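Local coordinates for putative pilus assembly-related protein (PDB 4DAD) that may serve in pilus assembly through a CheY-like receiver domain, the part present here, joined in the full-length protein to a probable ATP-binding region, at residues 52-64 with 82-94. Numbering follows the deposited sequence. Where two conformers were deposited one is given.
Sequences VGRAAQIVQRTDG and ELAAIEKLSRLHP. With SO4 (sulfate ion), chain B.
Glu-82 reaches Ala-55 and Ala-56, at the start of helix 55-58, with its side chain from CG outward, a worked example of a carboxylate from one helix accepting a backbone N-H from the first turn of another. Beyond CB, its CG packs against Ala-55 CB at 3.9 Å. A bend at chi2 (71°) then turns the carboxylate over to the helix start, where CD lies by Arg-54 CB. OE1 stays beside the aliphatic part of Arg-54, while OE2 accepts a hydrogen bond from Ala-56 N at 2.8 Å, met nearly along its C-O axis. The Arg-54 side chain crosses at about a right angle, and its NH1 stops 4.8 Å from OE2, too far for a salt bridge.

Next to this polar end, Ala-55 is a knob in a hole made by Glu-82, Ala-85, Ile-86 and Leu-89, its CB 3.8 Å from Ile-86 CG1. The small residues let the backbones come close, with 5.1 Å between the CA atoms of Ala-56 and Ala-85. Farther along, Val-59 CG1 rests on Lys-88 CG; the place of CG2 against Leu-89 CD1 is doubtful, being too close to Ala-55 O. At the other end, His-93 NE2 gives a nearly straight hydrogen bond (166°) to a lone pair of Thr-62 O, and this oxygen lies close to the imidazole plane. Ile-86 and Leu-89 also touch strand 70-74, so the contact joins neighbouring helices on one side of the parallel receiver-domain sheet. Its chemistry implies an apolar seam pinned at both ends by side-chain-to-backbone bonds, in which the helix dipole may favour a charged Glu-82.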
ATOM      1  N   VAL A  52      15.417  -5.518 -17.189  1.00 40.06           N
ATOM      2  CA  VAL A  52      16.569  -4.727 -16.774  1.00 40.96           C
ATOM      3  C   VAL A  52      16.177  -3.262 -16.673  1.00 49.99           C
ATOM      4  O   VAL A  52      17.003  -2.432 -16.272  1.00 52.48           O
ATOM      5  CB  VAL A  52      17.839  -4.883 -17.662  1.00 43.20           C
ATOM      6  CG1 VAL A  52      18.498  -6.242 -17.469  1.00 42.03           C
ATOM      7  CG2 VAL A  52      17.545  -4.586 -19.130  1.00 42.46           C
ATOM      8  N   GLY A  53      14.959  -2.948 -17.098  1.00 46.81           N
ATOM      9  CA  GLY A  53      14.459  -1.583 -17.106  1.00 48.07           C
ATOM     10  C   GLY A  53      14.269  -0.957 -15.744  1.00 54.11           C
ATOM     11  O   GLY A  53      14.218  -1.645 -14.721  1.00 53.96           O
ATOM     12  N   ARG A  54      14.206   0.367 -15.727  1.00 54.09           N
ATOM     13  CA  ARG A  54      13.937   1.136 -14.505  1.00 55.13           C
ATOM     14  C   ARG A  54      12.447   1.432 -14.487  1.00 56.91           C
ATOM     15  O   ARG A  54      11.793   1.338 -15.543  1.00 56.61           O
ATOM     16  CB  ARG A  54      14.797   2.426 -14.423  1.00 58.87           C
ATOM     17  CG  ARG A  54      15.144   3.044 -15.775  1.00 72.46           C
ATOM     18  CD  ARG A  54      16.103   4.225 -15.706  1.00 79.31           C
ATOM     19  NE  ARG A  54      16.309   4.790 -17.042  1.00 79.69           N
ATOM     20  CZ  ARG A  54      15.643   5.837 -17.528  1.00100.22           C
ATOM     21  NH1 ARG A  54      14.751   6.474 -16.776  1.00 88.67           N
ATOM     22  NH2 ARG A  54      15.880   6.270 -18.759  1.00 90.44           N
ATOM     23  N   ALA A  55      11.902   1.790 -13.307  1.00 51.31           N
ATOM     24  CA  ALA A  55      10.479   2.099 -13.146  1.00 49.30           C
ATOM     25  C   ALA A  55       9.992   3.166 -14.147  1.00 54.53           C
ATOM     26  O   ALA A  55       8.882   3.046 -14.633  1.00 54.86           O
ATOM     27  CB  ALA A  55      10.193   2.540 -11.729  1.00 50.27           C
ATOM     28  N   ALA A  56      10.840   4.136 -14.528  1.00 52.62           N
ATOM     29  CA  ALA A  56      10.482   5.190 -15.487  1.00 54.79           C
ATOM     30  C   ALA A  56      10.314   4.657 -16.942  1.00 60.10           C
ATOM     31  O   ALA A  56       9.606   5.261 -17.751  1.00 61.08           O
ATOM     32  CB  ALA A  56      11.512   6.300 -15.444  1.00 57.57           C
ATOM     33  N   GLN A  57      10.942   3.521 -17.259  1.00 55.83           N
ATOM     34  CA  GLN A  57      10.811   2.891 -18.570  1.00 54.58           C
ATOM     35  C   GLN A  57       9.616   1.901 -18.579  1.00 54.01           C
ATOM     36  O   GLN A  57       8.846   1.863 -19.544  1.00 54.06           O
ATOM     37  CB  GLN A  57      12.101   2.173 -18.914  1.00 55.12           C
ATOM     38  CG  GLN A  57      13.290   3.086 -19.073  1.00 56.76           C
ATOM     39  CD  GLN A  57      14.522   2.278 -19.350  1.00 63.72           C
ATOM     40  OE1 GLN A  57      14.864   1.335 -18.628  1.00 56.34           O
ATOM     41  NE2 GLN A  57      15.189   2.601 -20.430  1.00 54.89           N
ATOM     42  N   ILE A  58       9.458   1.146 -17.483  1.00 46.16           N
ATOM     43  CA  ILE A  58       8.392   0.177 -17.283  1.00 45.80           C
ATOM     44  C   ILE A  58       6.986   0.840 -17.446  1.00 57.51           C
ATOM     45  O   ILE A  58       6.157   0.281 -18.171  1.00 57.33           O
ATOM     46  CB  ILE A  58       8.580  -0.514 -15.898  1.00 46.56           C
ATOM     47  CG1 ILE A  58       9.868  -1.361 -15.871  1.00 46.00           C
ATOM     48  CG2 ILE A  58       7.391  -1.363 -15.527  1.00 44.62           C
ATOM     49  CD1 ILE A  58      10.309  -1.829 -14.441  1.00 53.26           C
ATOM     50  N   VAL A  59       6.743   2.036 -16.825  1.00 58.98           N
ATOM     51  CA  VAL A  59       5.457   2.772 -16.880  1.00 61.73           C
ATOM     52  C   VAL A  59       4.986   2.976 -18.335  1.00 68.28           C
ATOM     53  O   VAL A  59       3.779   2.933 -18.595  1.00 70.51           O
ATOM     54  CB  VAL A  59       5.430   4.153 -16.141  1.00 68.63           C
ATOM     55  CG1 VAL A  59       4.007   4.534 -15.742  1.00 68.90           C
ATOM     56  CG2 VAL A  59       6.315   4.169 -14.910  1.00 68.31           C
ATOM     57  N   GLN A  60       5.924   3.191 -19.266  1.00 63.89           N
ATOM     58  CA  GLN A  60       5.630   3.434 -20.684  1.00 64.57           C
ATOM     59  C   GLN A  60       4.958   2.231 -21.397  1.00 67.20           C
ATOM     60  O   GLN A  60       4.392   2.416 -22.472  1.00 68.41           O
ATOM     61  CB  GLN A  60       6.904   3.846 -21.424  1.00 66.37           C
ATOM     62  CG  GLN A  60       7.450   5.198 -20.969  1.00 74.10           C
ATOM     63  CD  GLN A  60       8.646   5.659 -21.780  1.00 99.24           C
ATOM     64  OE1 GLN A  60       9.667   6.089 -21.228  1.00 94.42           O
ATOM     65  NE2 GLN A  60       8.553   5.590 -23.112  1.00 95.79           N
ATOM     66  N   ARG A  61       4.972   1.026 -20.781  1.00 61.53           N
ATOM     67  CA  ARG A  61       4.374  -0.188 -21.350  1.00 60.64           C
ATOM     68  C   ARG A  61       3.054  -0.520 -20.660  1.00 65.17           C
ATOM     69  O   ARG A  61       2.947  -1.589 -20.077  1.00 62.87           O
ATOM     70  CB  ARG A  61       5.362  -1.370 -21.229  1.00 56.11           C
ATOM     71  CG  ARG A  61       6.417  -1.436 -22.319  1.00 60.05           C
ATOM     72  CD  ARG A  61       7.498  -0.390 -22.146  1.00 68.53           C
ATOM     73  NE  ARG A  61       8.605  -0.588 -23.078  1.00 78.72           N
ATOM     74  CZ  ARG A  61       9.518   0.336 -23.366  1.00 84.34           C
ATOM     75  NH1 ARG A  61       9.456   1.540 -22.800  1.00 61.09           N
ATOM     76  NH2 ARG A  61      10.488   0.072 -24.241  1.00 58.81           N
ATOM     77  N   THR A  62       2.050   0.385 -20.736  1.00 65.78           N
ATOM     78  CA  THR A  62       0.738   0.257 -20.068  1.00 66.63           C
ATOM     79  C   THR A  62       0.073  -1.123 -20.279  1.00 70.57           C
ATOM     80  O   THR A  62      -0.312  -1.745 -19.292  1.00 68.16           O
ATOM     81  CB  THR A  62      -0.264   1.365 -20.484  1.00 80.52           C
ATOM     82  OG1 THR A  62       0.387   2.633 -20.622  1.00 84.41           O
ATOM     83  CG2 THR A  62      -1.431   1.488 -19.508  1.00 77.87           C
ATOM     84  N   ASP A  63      -0.069  -1.583 -21.543  1.00 69.01           N
ATOM     85  CA  ASP A  63      -0.735  -2.849 -21.886  1.00 68.69           C
ATOM     86  C   ASP A  63       0.012  -4.050 -21.360  1.00 67.35           C
ATOM     87  O   ASP A  63      -0.631  -4.989 -20.860  1.00 66.18           O
ATOM     88  CB  ASP A  63      -0.916  -2.997 -23.408  1.00 73.87           C
ATOM     89  CG  ASP A  63      -1.760  -1.918 -24.059  1.00 91.26           C
ATOM     90  OD1 ASP A  63      -2.710  -1.418 -23.396  1.00 91.53           O
ATOM     91  OD2 ASP A  63      -1.494  -1.590 -25.243  1.00101.89           O
ATOM     92  N   GLY A  64       1.346  -4.022 -21.514  1.00 59.79           N
ATOM     93  CA  GLY A  64       2.242  -5.077 -21.061  1.00 55.60           C
ATOM     94  C   GLY A  64       2.167  -5.305 -19.571  1.00 54.04           C
ATOM     95  O   GLY A  64       2.114  -6.454 -19.134  1.00 53.73           O
ATOM     96  N   GLU A  82      12.581   8.065  -9.568  1.00 70.59           N
ATOM     97  CA  GLU A  82      12.116   6.683  -9.596  1.00 65.32           C
ATOM     98  C   GLU A  82      10.940   6.484  -8.631  1.00 63.45           C
ATOM     99  O   GLU A  82      10.019   5.754  -8.993  1.00 60.71           O
ATOM    100  CB  GLU A  82      13.247   5.683  -9.331  1.00 65.84           C
ATOM    101  CG  GLU A  82      13.268   4.525 -10.327  1.00 72.14           C
ATOM    102  CD  GLU A  82      13.699   4.832 -11.755  1.00 97.12           C
ATOM    103  OE1 GLU A  82      14.912   5.050 -11.985  1.00105.41           O
ATOM    104  OE2 GLU A  82      12.827   4.823 -12.653  1.00 83.09           O
ATOM    105  N   LEU A  83      10.916   7.178  -7.459  1.00 59.29           N
ATOM    106  CA  LEU A  83       9.779   7.115  -6.513  1.00 57.26           C
ATOM    107  C   LEU A  83       8.521   7.703  -7.161  1.00 61.95           C
ATOM    108  O   LEU A  83       7.411   7.170  -7.000  1.00 59.97           O
ATOM    109  CB  LEU A  83      10.079   7.834  -5.190  1.00 58.94           C
ATOM    110  CG  LEU A  83      10.928   7.073  -4.172  1.00 62.94           C
ATOM    111  CD1 LEU A  83      11.468   8.006  -3.125  1.00 66.46           C
ATOM    112  CD2 LEU A  83      10.145   5.978  -3.478  1.00 61.83           C
ATOM    113  N   ALA A  84       8.713   8.773  -7.942  1.00 60.72           N
ATOM    114  CA  ALA A  84       7.642   9.408  -8.703  1.00 61.42           C
ATOM    115  C   ALA A  84       7.118   8.447  -9.800  1.00 62.55           C
ATOM    116  O   ALA A  84       5.909   8.352 -10.021  1.00 60.96           O
ATOM    117  CB  ALA A  84       8.157  10.696  -9.321  1.00 65.52           C
ATOM    118  N   ALA A  85       8.044   7.714 -10.452  1.00 58.35           N
ATOM    119  CA  ALA A  85       7.753   6.748 -11.501  1.00 56.19           C
ATOM    120  C   ALA A  85       6.979   5.584 -10.944  1.00 55.79           C
ATOM    121  O   ALA A  85       6.030   5.145 -11.592  1.00 55.66           O
ATOM    122  CB  ALA A  85       9.047   6.270 -12.137  1.00 57.23           C
ATOM    123  N   ILE A  86       7.355   5.103  -9.726  1.00 49.02           N
ATOM    124  CA  ILE A  86       6.669   4.023  -8.994  1.00 45.46           C
ATOM    125  C   ILE A  86       5.282   4.518  -8.591  1.00 50.87           C
ATOM    126  O   ILE A  86       4.321   3.735  -8.651  1.00 48.84           O
ATOM    127  CB  ILE A  86       7.498   3.540  -7.778  1.00 47.42           C
ATOM    128  CG1 ILE A  86       8.804   2.851  -8.249  1.00 46.60           C
ATOM    129  CG2 ILE A  86       6.678   2.609  -6.876  1.00 44.57           C
ATOM    130  CD1 ILE A  86       9.953   2.821  -7.244  1.00 45.24           C
ATOM    131  N   GLU A  87       5.173   5.824  -8.186  1.00 51.46           N
ATOM    132  CA  GLU A  87       3.896   6.460  -7.832  0.50 51.94           C
ATOM    133  C   GLU A  87       2.986   6.433  -9.064  1.00 55.86           C
ATOM    134  O   GLU A  87       1.849   5.997  -8.970  1.00 55.09           O
ATOM    135  CB  GLU A  87       4.126   7.903  -7.336  0.50 56.12           C
ATOM    136  CG  GLU A  87       3.434   8.280  -6.032  0.50 65.63           C
ATOM    137  CD  GLU A  87       3.971   9.514  -5.315  0.50 79.81           C
ATOM    138  OE1 GLU A  87       5.192   9.789  -5.412  0.50 65.02           O
ATOM    139  OE2 GLU A  87       3.171  10.179  -4.614  0.50 64.79           O
ATOM    140  N   LYS A  88       3.519   6.860 -10.233  1.00 53.91           N
ATOM    141  CA  LYS A  88       2.768   6.885 -11.496  1.00 54.58           C
ATOM    142  C   LYS A  88       2.358   5.468 -11.856  1.00 59.05           C
ATOM    143  O   LYS A  88       1.217   5.233 -12.275  1.00 59.20           O
ATOM    144  CB  LYS A  88       3.589   7.543 -12.627  1.00 57.06           C
ATOM    145  CG  LYS A  88       2.810   7.703 -13.944  1.00 69.45           C
ATOM    146  CD  LYS A  88       3.561   8.553 -14.982  1.00 74.59           C
ATOM    147  CE  LYS A  88       2.808   8.686 -16.292  1.00 78.45           C
ATOM    148  NZ  LYS A  88       3.482   9.620 -17.244  1.00 77.82           N
ATOM    149  N   LEU A  89       3.290   4.521 -11.634  1.00 55.06           N
ATOM    150  CA  LEU A  89       3.112   3.107 -11.918  1.00 53.21           C
ATOM    151  C   LEU A  89       1.974   2.495 -11.077  1.00 56.34           C
ATOM    152  O   LEU A  89       1.093   1.881 -11.672  1.00 57.42           O
ATOM    153  CB  LEU A  89       4.428   2.352 -11.704  1.00 52.05           C
ATOM    154  CG  LEU A  89       4.750   1.299 -12.728  1.00 55.24           C
ATOM    155  CD1 LEU A  89       6.231   1.008 -12.733  1.00 55.08           C
ATOM    156  CD2 LEU A  89       3.989   0.044 -12.440  1.00 57.28           C
ATOM    157  N   SER A  90       1.967   2.669  -9.732  1.00 51.16           N
ATOM    158  CA  SER A  90       0.891   2.113  -8.897  1.00 50.68           C
ATOM    159  C   SER A  90      -0.419   2.859  -9.096  1.00 55.49           C
ATOM    160  O   SER A  90      -1.474   2.254  -8.936  1.00 56.40           O
ATOM    161  CB  SER A  90       1.269   2.060  -7.415  1.00 55.10           C
ATOM    162  OG  SER A  90       2.086   3.142  -7.009  1.00 65.67           O
ATOM    163  N   ARG A  91      -0.365   4.147  -9.461  1.00 53.66           N
ATOM    164  CA  ARG A  91      -1.554   4.959  -9.722  0.50 55.19           C
ATOM    165  C   ARG A  91      -2.292   4.437 -10.958  1.00 59.16           C
ATOM    166  O   ARG A  91      -3.498   4.241 -10.899  1.00 61.41           O
ATOM    167  CB  ARG A  91      -1.158   6.437  -9.887  0.50 57.59           C
ATOM    168  CG  ARG A  91      -2.250   7.398 -10.358  0.50 72.63           C
ATOM    169  CD  ARG A  91      -1.973   8.858  -9.986  0.50 87.87           C
ATOM    170  NE  ARG A  91      -0.637   9.341 -10.362  0.50 95.83           N
ATOM    171  CZ  ARG A  91       0.377   9.491  -9.512  0.50108.46           C
ATOM    172  NH1 ARG A  91       0.231   9.175  -8.230  0.50 94.86           N
ATOM    173  NH2 ARG A  91       1.550   9.937  -9.941  0.50 94.74           N
ATOM    174  N   LEU A  92      -1.576   4.201 -12.068  1.00 53.64           N
ATOM    175  CA  LEU A  92      -2.232   3.748 -13.290  1.00 53.83           C
ATOM    176  C   LEU A  92      -2.478   2.256 -13.311  1.00 57.36           C
ATOM    177  O   LEU A  92      -3.232   1.793 -14.167  1.00 58.68           O
ATOM    178  CB  LEU A  92      -1.442   4.165 -14.534  1.00 55.44           C
ATOM    179  CG  LEU A  92      -1.043   5.654 -14.643  1.00 62.52           C
ATOM    180  CD1 LEU A  92      -0.328   5.923 -15.941  1.00 64.85           C
ATOM    181  CD2 LEU A  92      -2.228   6.587 -14.470  1.00 62.95           C
ATOM    182  N   HIS A  93      -1.865   1.499 -12.382  1.00 52.80           N
ATOM    183  CA  HIS A  93      -2.017   0.045 -12.281  1.00 51.00           C
ATOM    184  C   HIS A  93      -2.408  -0.339 -10.848  1.00 54.59           C
ATOM    185  O   HIS A  93      -1.572  -0.827 -10.096  1.00 54.14           O
ATOM    186  CB  HIS A  93      -0.733  -0.666 -12.740  1.00 50.78           C
ATOM    187  CG  HIS A  93      -0.504  -0.521 -14.205  1.00 55.22           C
ATOM    188  ND1 HIS A  93       0.083   0.625 -14.735  1.00 58.41           N
ATOM    189  CD2 HIS A  93      -0.872  -1.336 -15.217  1.00 56.87           C
ATOM    190  CE1 HIS A  93       0.075   0.456 -16.045  1.00 58.73           C
ATOM    191  NE2 HIS A  93      -0.477  -0.714 -16.384  1.00 58.41           N
ATOM    192  N   PRO A  94      -3.675  -0.109 -10.439  1.00 53.04           N
ATOM    193  CA  PRO A  94      -4.065  -0.429  -9.059  1.00 52.41           C
ATOM    194  C   PRO A  94      -4.061  -1.938  -8.751  1.00 55.11           C
ATOM    195  O   PRO A  94      -3.847  -2.322  -7.600  1.00 52.30           O
ATOM    196  CB  PRO A  94      -5.469   0.173  -8.948  1.00 55.51           C
ATOM    197  CG  PRO A  94      -5.593   1.126 -10.113  1.00 61.29           C
ATOM    198  CD  PRO A  94      -4.801   0.507 -11.180  1.00 56.58           C
TER
HETATM  199  S   SO4 B 201      12.526   3.205 -23.573  1.00119.85           S
HETATM  200  O1  SO4 B 201      11.386   3.825 -22.892  1.00120.70           O
HETATM  201  O2  SO4 B 201      12.568   1.775 -23.236  1.00119.40           O
HETATM  202  O3  SO4 B 201      12.400   3.354 -25.036  1.00118.17           O
HETATM  203  O4  SO4 B 201      13.749   3.878 -23.105  1.00120.57           O